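Bd0816 (Bdellovibrio bacteriovorus HD100, PDB 5CER) probably acts as a serine-type D-Ala-D-Ala carboxypeptidase of the peptidase S13 family, cleaving the terminal D-alanine from peptidoglycan peptides. Local coordinates at residues 58-63 against 191-196; 84-89 against 164-169; 144-149 against 174-179. The protein carries 2 engineered substitutions. All coordinates share one frame; numbering follows the deposited sequence.

How the interactions relate
All three contacts lie on the same side of the chain's centre, in the part of the molecule built on the mixed sheet that contains strands 54-61, 194-199 and 175-181. Interaction 1 pairs two neighbouring strands of that sheet, whereas interaction 3 packs the end of helix 130-145 against its outermost strand 175-181; their centres are about 19 Å apart. Interactions 2 and 3 touch through helix 81-93: Ile88 CD1 lies 3.6 Å from Ile174 CG2, and Ser84 OG 3.7 Å from Phe145 CD2. Interaction 1 stays separate from interaction 2, with nearest atoms about 7 Å apart. The three centres lie 21 to 33 Å from the centre of the chain.

Interaction 1: residues 58-63 against 191-196; sequences HLTPTA and KYTGSV
Thr60 and Thr193 meet through their hydroxyls, Thr60 OG1 standing 2.6 Å from Thr193 OG1 in a hydrogen bond that either could donate. In both residues OG1 lies beside the backbone N (chi1 -54° and -58°), which brings the two oxygens together while the side chains slant past each other. Thr193 OG1 has a further, weak bond to Asp190 N, so this hydroxyl also links the strand pair to the loop residue just before Lys191. The methyl Thr193 CG2 lies at the edge of the His58 ring near its plane, 4.0 Å from His58 CB. Ser195, the non-hydrogen-bonded partner of His58, sets its CB obliquely against the imidazole, with ND1 of His58 a tight 3.1 Å from CB of Ser195. The other ring nitrogen, NE2, is hydrogen-bonded to Glu72 OE1, and Tyr187 meets the ring as well; together these partners limit how the imidazole can turn. Leu59 points to the other face, where its CD1 comes within 4.1 Å of Val196 CG2 as the two branches pass at a slant. Leu59 and Gly194 form the hydrogen-bonded pair: Leu59 N donates to Gly194 O at 2.9 Å, and Gly194 N donates to Leu59 O at 3.0 Å. Thr193 CA adds a C-H...O contact to that same Leu59 oxygen. Beyond the paired residues, Pro61 rests its CD 3.3 Å from Tyr192 O, while the tyrosine ring extends off from the proline. Strands 58-61 and 194-196 run at 150° to one another, and with strand 67-72 on the far side of strand 54-61 they form antiparallel neighbours within the mixed six-stranded sheet of the protein.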
# COMPACT_ATOMS: atom_id res chain seq x y z
N HIS A 58 33.01 7.91 -2.30
CA HIS A 58 34.43 8.21 -2.56
C HIS A 58 34.82 9.36 -1.62
O HIS A 58 34.41 10.49 -1.82
CB HIS A 58 34.59 8.59 -4.04
CG HIS A 58 34.35 7.44 -4.96
ND1 HIS A 58 35.30 6.47 -5.20
CD2 HIS A 58 33.26 7.08 -5.67
CE1 HIS A 58 34.81 5.57 -6.03
NE2 HIS A 58 33.57 5.92 -6.32
N LEU A 59 35.58 9.02 -0.59
CA LEU A 59 35.86 9.90 0.53
C LEU A 59 37.34 10.30 0.47
O LEU A 59 38.24 9.44 0.50
CB LEU A 59 35.54 9.14 1.81
CG LEU A 59 34.06 9.19 2.20
CD1 LEU A 59 33.60 7.85 2.73
CD2 LEU A 59 33.76 10.27 3.22
N THR A 60 37.59 11.61 0.35
CA THR A 60 38.94 12.14 0.23
C THR A 60 39.18 13.16 1.35
O THR A 60 38.44 14.13 1.43
CB THR A 60 39.12 12.80 -1.17
OG1 THR A 60 38.78 11.89 -2.21
CG2 THR A 60 40.54 13.31 -1.36
N PRO A 61 40.22 12.97 2.18
CA PRO A 61 40.52 13.98 3.20
C PRO A 61 40.89 15.37 2.66
O PRO A 61 41.63 15.49 1.66
CB PRO A 61 41.70 13.40 3.99
CG PRO A 61 41.98 12.05 3.45
CD PRO A 61 41.13 11.79 2.26
N THR A 62 40.32 16.39 3.30
CA THR A 62 40.68 17.78 3.08
C THR A 62 41.65 18.24 4.16
O THR A 62 41.69 17.66 5.24
CB THR A 62 39.44 18.71 3.13
OG1 THR A 62 38.69 18.50 4.34
CG2 THR A 62 38.53 18.48 1.94
N ALA A 63 42.42 19.29 3.87
CA ALA A 63 43.43 19.82 4.80
C ALA A 63 42.90 20.21 6.19
O ALA A 63 43.63 20.12 7.19
CB ALA A 63 44.14 21.00 4.15
N LYS A 191 44.92 10.58 -5.13
CA LYS A 191 45.78 9.53 -4.57
C LYS A 191 45.30 9.03 -3.21
O LYS A 191 45.46 7.85 -2.92
CB LYS A 191 47.29 9.89 -4.47
CG LYS A 191 47.65 11.34 -4.82
CD LYS A 191 49.12 11.78 -4.67
CE LYS A 191 49.27 13.30 -4.48
NZ LYS A 191 50.69 13.70 -4.29
N TYR A 192 44.72 9.93 -2.41
CA TYR A 192 44.30 9.63 -1.05
C TYR A 192 42.80 9.39 -0.93
O TYR A 192 42.26 9.49 0.17
CB TYR A 192 44.68 10.80 -0.14
CG TYR A 192 46.15 11.14 -0.16
CD1 TYR A 192 47.06 10.34 0.51
CD2 TYR A 192 46.62 12.24 -0.88
CE1 TYR A 192 48.41 10.63 0.48
CE2 TYR A 192 47.98 12.54 -0.92
CZ TYR A 192 48.87 11.73 -0.24
OH TYR A 192 50.22 12.00 -0.26
N THR A 193 42.12 9.08 -2.03
CA THR A 193 40.70 8.75 -1.98
C THR A 193 40.54 7.31 -1.55
O THR A 193 41.12 6.39 -2.15
CB THR A 193 40.01 8.97 -3.33
OG1 THR A 193 40.18 10.34 -3.73
CG2 THR A 193 38.51 8.65 -3.27
N GLY A 194 39.81 7.12 -0.46
CA GLY A 194 39.40 5.81 -0.00
C GLY A 194 37.95 5.71 -0.38
O GLY A 194 37.22 6.69 -0.28
N SER A 195 37.50 4.54 -0.83
CA SER A 195 36.12 4.41 -1.26
C SER A 195 35.42 3.16 -0.74
O SER A 195 36.00 2.08 -0.63
CB SER A 195 36.02 4.59 -2.78
OG SER A 195 36.54 3.50 -3.47
N VAL A 196 34.15 3.37 -0.39
CA VAL A 196 33.38 2.46 0.45
C VAL A 196 31.99 2.32 -0.18
O VAL A 196 31.54 3.20 -0.94
CB VAL A 196 33.40 2.86 1.95
CG1 VAL A 196 34.79 3.30 2.40
CG2 VAL A 196 32.45 3.98 2.19

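Interaction 2: residues 84-89 against 164-169; sequences SYFLIS and AKVFML
Ser89, although part of helix 81-93, spends its side chain on a neighbouring irregular segment: Leu169 N donates to Ser89 OG over 3.0 Å, an almost straight bond with 169° at the hydrogen. The oxygen is anti to its own backbone N (chi1 172°), and it also donates to a water that in turn donates a hydrogen bond to Phe167 O, 2.7 Å from the water oxygen. One buried hydroxyl thus serves two backbone groups of 164-169, one directly and one through solvent. Leu169 closes over the serine, its CD1 3.4 Å from Ser89 O. Met168 packs alongside. Its chain bends at chi3 (68°), which lays CE 4.0 Å from Phe86 CA, while CG sits at the edge of the Phe86 ring, 4.1 Å from CD1 of that ring. Val166 crosses the phenylalanine at about a right angle, with CG1 3.7 Å from Phe86 CE1, and Phe392 stacks on the same ring. Helix 151-163 also holds the segment, Arg158 NE hydrogen-bonding Met168 O and Tyr154 OH hydrogen-bonding Leu169 O. That helix ends in a Schellman motif: Lys165, with positive phi, is the C-prime residue, Val166 N bonds to Ala161 O and Lys165 N to Thr162 O, and the chain then leaves in extended form across helix 81-93.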
# COMPACT_ATOMS: atom_id res chain seq x y z
N SER A 84 19.25 7.50 4.22
CA SER A 84 20.10 8.64 4.59
C SER A 84 20.49 8.60 6.08
O SER A 84 21.66 8.84 6.40
CB SER A 84 19.45 9.97 4.19
OG SER A 84 19.35 10.09 2.76
N TYR A 85 19.51 8.34 6.97
CA TYR A 85 19.78 8.29 8.40
C TYR A 85 20.79 7.21 8.69
O TYR A 85 21.71 7.40 9.48
CB TYR A 85 18.52 8.05 9.21
CG TYR A 85 17.52 9.19 9.34
CD1 TYR A 85 17.82 10.51 8.92
CD2 TYR A 85 16.29 8.96 9.93
CE1 TYR A 85 16.89 11.54 9.05
CE2 TYR A 85 15.37 10.00 10.08
CZ TYR A 85 15.68 11.28 9.66
OH TYR A 85 14.76 12.28 9.79
N PHE A 86 20.61 6.06 8.06
CA PHE A 86 21.54 4.94 8.22
C PHE A 86 22.96 5.31 7.74
O PHE A 86 23.95 4.97 8.40
CB PHE A 86 21.00 3.67 7.49
CG PHE A 86 21.91 2.49 7.56
CD1 PHE A 86 22.05 1.78 8.74
CD2 PHE A 86 22.70 2.13 6.48
CE1 PHE A 86 22.89 0.67 8.82
CE2 PHE A 86 23.56 1.04 6.55
CZ PHE A 86 23.66 0.31 7.72
N LEU A 87 23.03 5.99 6.59
CA LEU A 87 24.31 6.41 6.01
C LEU A 87 25.02 7.39 6.95
O LEU A 87 26.26 7.34 7.10
CB LEU A 87 24.12 7.06 4.63
CG LEU A 87 25.35 7.72 4.01
CD1 LEU A 87 26.45 6.69 3.78
CD2 LEU A 87 25.03 8.44 2.72
N ILE A 88 24.25 8.27 7.57
CA ILE A 88 24.81 9.24 8.52
C ILE A 88 25.40 8.53 9.73
O ILE A 88 26.52 8.86 10.14
CB ILE A 88 23.77 10.31 8.91
CG1 ILE A 88 23.49 11.18 7.66
CG2 ILE A 88 24.26 11.18 10.07
CD1 ILE A 88 22.47 12.30 7.83
N SER A 89 24.65 7.59 10.30
CA SER A 89 25.17 6.73 11.36
C SER A 89 26.49 6.07 10.94
O SER A 89 27.49 6.15 11.65
CB SER A 89 24.13 5.64 11.75
OG SER A 89 24.68 4.69 12.65
N ALA A 164 15.27 -5.37 13.86
CA ALA A 164 15.91 -6.08 12.75
C ALA A 164 17.41 -6.46 12.99
O ALA A 164 18.08 -6.92 12.05
CB ALA A 164 15.79 -5.26 11.50
N LYS A 165 17.91 -6.29 14.22
CA LYS A 165 19.29 -6.60 14.57
C LYS A 165 20.30 -5.80 13.69
O LYS A 165 21.39 -6.30 13.41
CB LYS A 165 19.55 -8.12 14.47
CG LYS A 165 18.72 -8.96 15.44
CD LYS A 165 18.75 -10.47 15.18
CE LYS A 165 18.29 -11.33 16.37
NZ LYS A 165 18.20 -10.72 17.74
N VAL A 166 19.96 -4.56 13.32
CA VAL A 166 20.89 -3.65 12.64
C VAL A 166 21.27 -2.54 13.59
O VAL A 166 20.43 -1.94 14.22
CB VAL A 166 20.29 -3.00 11.38
CG1 VAL A 166 21.27 -2.01 10.76
CG2 VAL A 166 19.87 -4.06 10.37
N PHE A 167 22.58 -2.31 13.69
CA PHE A 167 23.12 -1.30 14.57
C PHE A 167 23.03 0.09 13.93
O PHE A 167 23.52 0.30 12.81
CB PHE A 167 24.59 -1.61 14.93
CG PHE A 167 25.21 -0.55 15.80
CD1 PHE A 167 25.81 0.59 15.24
CD2 PHE A 167 25.18 -0.67 17.19
CE1 PHE A 167 26.37 1.57 16.05
CE2 PHE A 167 25.75 0.31 18.00
CZ PHE A 167 26.35 1.43 17.43
N MET A 168 22.54 1.06 14.70
CA MET A 168 22.64 2.48 14.38
C MET A 168 23.01 3.23 15.64
O MET A 168 22.65 2.85 16.75
CB MET A 168 21.32 3.03 13.88
CG MET A 168 20.83 2.38 12.59
SD MET A 168 19.19 3.00 12.11
CE MET A 168 19.54 4.70 11.67
N LEU A 169 23.77 4.32 15.48
CA LEU A 169 24.14 5.16 16.62
C LEU A 169 22.91 5.86 17.17
O LEU A 169 21.99 6.14 16.44
CB LEU A 169 25.19 6.18 16.19
CG LEU A 169 26.55 5.60 15.80
CD1 LEU A 169 27.37 6.62 15.04
CD2 LEU A 169 27.31 5.10 17.04
O HOH W 1 25.12 2.35 12.05

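Interaction 3: residues 144-149 against 174-179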
# COMPACT_ATOMS: atom_id res chain seq x y z
N SER A 144 17.27 18.61 3.38
CA SER A 144 16.91 17.46 4.26
C SER A 144 18.09 16.68 4.78
O SER A 144 18.22 16.53 5.99
CB SER A 144 15.94 16.52 3.55
OG SER A 144 14.79 17.20 3.06
N PHE A 145 18.96 16.20 3.86
CA PHE A 145 20.19 15.47 4.24
C PHE A 145 21.14 16.30 5.15
O PHE A 145 21.75 15.74 6.06
CB PHE A 145 20.96 14.99 3.01
CG PHE A 145 22.11 14.07 3.33
CD1 PHE A 145 23.34 14.56 3.72
CD2 PHE A 145 21.93 12.69 3.27
CE1 PHE A 145 24.39 13.69 4.01
CE2 PHE A 145 22.96 11.82 3.59
CZ PHE A 145 24.18 12.31 3.94
N SER A 146 21.25 17.60 4.90
CA SER A 146 22.17 18.49 5.62
C SER A 146 21.58 19.23 6.82
O SER A 146 22.32 19.87 7.56
CB SER A 146 22.64 19.57 4.68
OG SER A 146 23.31 19.03 3.58
N THR A 147 20.27 19.20 7.00
CA THR A 147 19.67 19.96 8.10
C THR A 147 19.68 19.13 9.39
O THR A 147 19.98 17.93 9.36
CB THR A 147 18.24 20.46 7.74
OG1 THR A 147 17.49 19.41 7.11
CG2 THR A 147 18.27 21.67 6.81
N ALA A 148 19.32 19.78 10.50
CA ALA A 148 19.11 19.08 11.78
C ALA A 148 18.26 17.82 11.61
O ALA A 148 17.18 17.88 11.00
CB ALA A 148 18.45 20.00 12.78
N ILE A 149 18.77 16.68 12.09
CA ILE A 149 18.02 15.44 12.02
C ILE A 149 16.74 15.54 12.88
O ILE A 149 16.78 16.04 14.01
CB ILE A 149 18.89 14.22 12.44
CG1 ILE A 149 19.97 14.00 11.38
CG2 ILE A 149 18.03 12.95 12.59
CD1 ILE A 149 20.90 12.85 11.66
N ILE A 174 25.71 15.00 10.71
CA ILE A 174 26.55 15.31 9.58
C ILE A 174 26.43 16.82 9.26
O ILE A 174 25.42 17.45 9.58
CB ILE A 174 26.15 14.44 8.36
CG1 ILE A 174 27.31 14.35 7.35
CG2 ILE A 174 24.90 14.97 7.69
CD1 ILE A 174 28.42 13.44 7.80
N GLU A 175 27.50 17.39 8.72
CA GLU A 175 27.50 18.77 8.18
C GLU A 175 28.02 18.67 6.76
O GLU A 175 28.99 17.96 6.51
CB GLU A 175 28.44 19.65 8.97
CG GLU A 175 27.93 20.19 10.27
CD GLU A 175 28.91 21.16 10.92
OE1 GLU A 175 29.96 21.54 10.30
OE2 GLU A 175 28.64 21.57 12.06
N VAL A 176 27.42 19.42 5.86
CA VAL A 176 27.84 19.48 4.48
C VAL A 176 27.88 20.93 4.05
O VAL A 176 26.88 21.65 4.09
CB VAL A 176 26.89 18.70 3.55
CG1 VAL A 176 27.40 18.67 2.12
CG2 VAL A 176 26.70 17.30 4.08
N ARG A 177 29.04 21.37 3.65
CA ARG A 177 29.23 22.73 3.21
C ARG A 177 28.74 23.02 1.79
O ARG A 177 28.00 23.97 1.59
CB ARG A 177 30.72 23.05 3.25
CG ARG A 177 30.97 24.53 3.12
CD ARG A 177 32.32 25.00 3.54
NE ARG A 177 32.44 25.36 4.96
CZ ARG A 177 33.62 25.36 5.55
NH1 ARG A 177 34.70 25.11 4.82
NH2 ARG A 177 33.75 25.64 6.83
N ASN A 178 29.23 22.27 0.81
CA ASN A 178 28.91 22.50 -0.59
C ASN A 178 28.40 21.24 -1.20
O ASN A 178 28.82 20.15 -0.85
CB ASN A 178 30.13 22.97 -1.36
CG ASN A 178 30.50 24.40 -1.01
OD1 ASN A 178 29.69 25.30 -1.10
ND2 ASN A 178 31.75 24.60 -0.60
N ILE A 179 27.44 21.42 -2.08
CA ILE A 179 26.77 20.33 -2.76
C ILE A 179 26.69 20.73 -4.25
O ILE A 179 26.28 21.85 -4.56
CB ILE A 179 25.34 20.12 -2.17
CG1 ILE A 179 25.40 19.58 -0.72
CG2 ILE A 179 24.52 19.20 -3.06
CD1 ILE A 179 24.23 20.02 0.15
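Ser146, Ile174 and Phe145 give up the most surface where the end of helix 130-145 meets the start of strand 175-181. The hydroxyl of Ser146 lies among aliphatic groups: OG is 3.6 Å from Val176 CB and 3.7 Å from Ile179 CD1. Its polar partner is Leu141 O of helix 130-145, to which it is hydrogen-bonded. Ile174 offers its CG2 methyl, which touches both the backbone and the ring of Phe145, 3.6 Å from Phe145 O and 3.9 Å from Phe145 CE1. With CG anti to its backbone N (chi1 -172°), the Phe145 ring extends toward the strand. Ile174 CG2 meets the ring obliquely, whereas Val176 CG2 comes to the edge, near the ring plane, 4.3 Å from CE1 of Phe145. Around the contact, Phe145 also packs on Ile88 of helix 81-93, and Val176 touches Ile99 and Leu102 of the adjoining strand. No hydrogen bond joins the two segments, so the association of helix end and strand rests on van der Waals and hydrophobic contact, with the serine hydroxyl satisfied by a backbone carbonyl of helix 130-145.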